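Local coordinates for protein abietadiene synthase, chloroplastic (Abies grandis, PDB 3S9V) that is a chloroplast terpene synthase, a largely alpha-helical, multidomain enzyme of the terpene cyclase family, at residues G48-T52 with F253-F258. Numbering follows the deposited sequence.
Sequences GYGET and FVLKKF
Tyr49 presents one face of its ring to the edge of Phe253, a T-shaped (edge-to-face) pair with centroids 5.1 Å apart, planes at 73° and Tyr49 CE1 3.9 Å from Phe253 CE2. Chi1 of -74° (m) on Tyr49 and 163° (t) on Phe253 bring the rings together, both CA-to-CB bonds pointing toward the opposing segment. One turn further along the helix, Lys257 (chi1 t, chi2 m, chi3 t, chi4 m) reaches the loop: its NZ donates a hydrogen bond to Glu51 OE2 at 2.8 Å, forming a salt bridge, while its CE lies 3.5 Å from Gly50 O. Glu51 starts with CB directed away, and its m, m side chain (chi3 -49°) folds the carboxylate back. The backbones stay well apart, with CA separations of 8.4 Å for Tyr49–Lys257 and 9.5 Å for Thr52–Phe258, so side chains bridge most of the gap. Some 200 residues apart in sequence, the two segments meet near the surface: in the all-alpha architecture of a plant diterpene synthase of the αβγ type, the final turn and a half of helix 245-258 faces the loop between helices 29-46 and 56-62. Gly50, at phi/psi 126/139, lets the loop turn into the extended Glu51 and Thr52; at these angles a CB would collide with the carbonyl O of Tyr49. Gly50 O, packed against Lys257 CE, takes its hydrogen bond from Tyr266 OH, and that tyrosine's ring pairs edge-to-face with Phe258. Phe258, chi1 -53° (m), places its CZ 4.0 Å from Thr52 CG2 and 4.2 Å from Gly50 O, whereas Thr52 OG1 is hydrogen-bonded to Met454 O.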
ATOM      1  N   GLY A  48     -13.646 -14.631   9.644  1.00 24.82           N
ATOM      2  CA  GLY A  48     -13.478 -15.262  10.942  1.00 25.79           C
ATOM      3  C   GLY A  48     -12.024 -15.657  11.119  1.00 27.88           C
ATOM      4  O   GLY A  48     -11.164 -14.785  11.247  1.00 28.58           O
ATOM      5  N   TYR A  49     -11.738 -16.957  11.122  1.00 24.21           N
ATOM      6  CA  TYR A  49     -10.359 -17.405  11.258  1.00 24.09           C
ATOM      7  C   TYR A  49      -9.675 -17.529   9.904  1.00 24.09           C
ATOM      8  O   TYR A  49      -8.478 -17.810   9.824  1.00 19.92           O
ATOM      9  CB  TYR A  49     -10.287 -18.730  12.015  1.00 23.35           C
ATOM     10  CG  TYR A  49     -10.535 -18.560  13.494  1.00 25.30           C
ATOM     11  CD1 TYR A  49     -11.668 -19.104  14.098  1.00 21.18           C
ATOM     12  CD2 TYR A  49      -9.631 -17.851  14.295  1.00 23.82           C
ATOM     13  CE1 TYR A  49     -11.898 -18.951  15.461  1.00 22.67           C
ATOM     14  CE2 TYR A  49      -9.851 -17.689  15.661  1.00 23.71           C
ATOM     15  CZ  TYR A  49     -10.988 -18.244  16.237  1.00 28.86           C
ATOM     16  OH  TYR A  49     -11.222 -18.093  17.586  1.00 37.72           O
ATOM     17  N   GLY A  50     -10.444 -17.323   8.838  1.00 23.32           N
ATOM     18  CA  GLY A  50      -9.862 -17.376   7.512  1.00 20.58           C
ATOM     19  C   GLY A  50     -10.518 -18.302   6.511  1.00 23.80           C
ATOM     20  O   GLY A  50     -10.903 -19.425   6.836  1.00 24.32           O
ATOM     21  N   GLU A  51     -10.636 -17.821   5.280  1.00 24.69           N
ATOM     22  CA  GLU A  51     -11.215 -18.609   4.207  1.00 27.23           C
ATOM     23  C   GLU A  51     -10.109 -19.047   3.262  1.00 23.42           C
ATOM     24  O   GLU A  51      -9.330 -18.226   2.774  1.00 22.16           O
ATOM     25  CB  GLU A  51     -12.256 -17.793   3.440  1.00 33.02           C
ATOM     26  CG  GLU A  51     -13.555 -17.616   4.196  1.00 46.45           C
ATOM     27  CD  GLU A  51     -14.160 -18.944   4.606  1.00 55.30           C
ATOM     28  OE1 GLU A  51     -14.273 -19.838   3.736  1.00 54.60           O
ATOM     29  OE2 GLU A  51     -14.525 -19.089   5.795  1.00 58.85           O
ATOM     30  N   THR A  52     -10.039 -20.345   3.009  1.00 19.45           N
ATOM     31  CA  THR A  52      -9.025 -20.880   2.120  1.00 19.65           C
ATOM     32  C   THR A  52      -9.468 -22.238   1.599  1.00 20.90           C
ATOM     33  O   THR A  52     -10.497 -22.774   2.008  1.00 20.58           O
ATOM     34  CB  THR A  52      -7.659 -21.009   2.846  1.00 19.94           C
ATOM     35  OG1 THR A  52      -6.664 -21.467   1.924  1.00 27.39           O
ATOM     36  CG2 THR A  52      -7.755 -21.988   3.994  1.00 18.39           C
ATOM     37  N   PHE A 253      -9.945 -28.208  16.231  1.00 29.45           N
ATOM     38  CA  PHE A 253     -10.256 -26.805  15.984  1.00 27.45           C
ATOM     39  C   PHE A 253     -10.263 -26.489  14.490  1.00 28.59           C
ATOM     40  O   PHE A 253     -11.130 -25.761  14.007  1.00 29.11           O
ATOM     41  CB  PHE A 253      -9.251 -25.915  16.734  1.00 27.63           C
ATOM     42  CG  PHE A 253      -9.207 -24.488  16.251  1.00 31.45           C
ATOM     43  CD1 PHE A 253      -8.296 -24.099  15.269  1.00 33.54           C
ATOM     44  CD2 PHE A 253     -10.059 -23.531  16.789  1.00 24.68           C
ATOM     45  CE1 PHE A 253      -8.231 -22.775  14.829  1.00 31.98           C
ATOM     46  CE2 PHE A 253     -10.002 -22.205  16.357  1.00 28.17           C
ATOM     47  CZ  PHE A 253      -9.084 -21.827  15.373  1.00 29.21           C
ATOM     48  N   VAL A 254      -9.301 -27.037  13.753  1.00 26.36           N
ATOM     49  CA  VAL A 254      -9.254 -26.805  12.316  1.00 20.30           C
ATOM     50  C   VAL A 254     -10.435 -27.506  11.654  1.00 20.21           C
ATOM     51  O   VAL A 254     -11.090 -26.939  10.781  1.00 22.53           O
ATOM     52  CB  VAL A 254      -7.943 -27.334  11.698  1.00 19.39           C
ATOM     53  CG1 VAL A 254      -8.042 -27.321  10.180  1.00 13.37           C
ATOM     54  CG2 VAL A 254      -6.771 -26.484  12.164  1.00 19.12           C
ATOM     55  N   LEU A 255     -10.709 -28.737  12.076  1.00 19.87           N
ATOM     56  CA  LEU A 255     -11.816 -29.505  11.513  1.00 22.93           C
ATOM     57  C   LEU A 255     -13.177 -28.933  11.898  1.00 26.55           C
ATOM     58  O   LEU A 255     -14.187 -29.232  11.252  1.00 23.71           O
ATOM     59  CB  LEU A 255     -11.723 -30.970  11.940  1.00 19.05           C
ATOM     60  CG  LEU A 255     -10.634 -31.738  11.193  1.00 21.56           C
ATOM     61  CD1 LEU A 255     -10.444 -33.107  11.799  1.00 15.77           C
ATOM     62  CD2 LEU A 255     -11.023 -31.844   9.723  1.00 22.60           C
ATOM     63  N   LYS A 256     -13.208 -28.115  12.943  1.00 28.91           N
ATOM     64  CA  LYS A 256     -14.458 -27.502  13.361  1.00 32.92           C
ATOM     65  C   LYS A 256     -14.859 -26.528  12.259  1.00 34.36           C
ATOM     66  O   LYS A 256     -16.038 -26.392  11.926  1.00 35.38           O
ATOM     67  CB  LYS A 256     -14.278 -26.754  14.686  1.00 40.60           C
ATOM     68  CG  LYS A 256     -15.518 -25.989  15.140  1.00 44.78           C
ATOM     69  CD  LYS A 256     -15.357 -25.419  16.542  1.00 49.39           C
ATOM     70  CE  LYS A 256     -14.213 -24.414  16.622  1.00 59.58           C
ATOM     71  NZ  LYS A 256     -14.457 -23.188  15.808  1.00 61.19           N
ATOM     72  N   LYS A 257     -13.855 -25.872  11.682  1.00 32.30           N
ATOM     73  CA  LYS A 257     -14.064 -24.905  10.612  1.00 29.39           C
ATOM     74  C   LYS A 257     -14.286 -25.569   9.242  1.00 30.33           C
ATOM     75  O   LYS A 257     -15.207 -25.201   8.510  1.00 27.52           O
ATOM     76  CB  LYS A 257     -12.854 -23.959  10.532  1.00 33.30           C
ATOM     77  CG  LYS A 257     -13.089 -22.616   9.807  1.00 33.73           C
ATOM     78  CD  LYS A 257     -13.494 -22.786   8.350  1.00 40.90           C
ATOM     79  CE  LYS A 257     -13.589 -21.445   7.628  1.00 49.59           C
ATOM     80  NZ  LYS A 257     -14.575 -20.516   8.254  1.00 53.40           N
ATOM     81  N   PHE A 258     -13.464 -26.559   8.900  1.00 29.04           N
ATOM     82  CA  PHE A 258     -13.588 -27.194   7.590  1.00 25.59           C
ATOM     83  C   PHE A 258     -14.291 -28.545   7.492  1.00 27.28           C
ATOM     84  O   PHE A 258     -14.392 -29.107   6.405  1.00 29.06           O
ATOM     85  CB  PHE A 258     -12.208 -27.290   6.945  1.00 23.45           C
ATOM     86  CG  PHE A 258     -11.486 -25.981   6.885  1.00 22.72           C
ATOM     87  CD1 PHE A 258     -10.542 -25.649   7.844  1.00 19.28           C
ATOM     88  CD2 PHE A 258     -11.766 -25.066   5.876  1.00 26.41           C
ATOM     89  CE1 PHE A 258      -9.880 -24.423   7.804  1.00 22.11           C
ATOM     90  CE2 PHE A 258     -11.115 -23.839   5.826  1.00 28.34           C
ATOM     91  CZ  PHE A 258     -10.166 -23.517   6.793  1.00 25.64           C
TER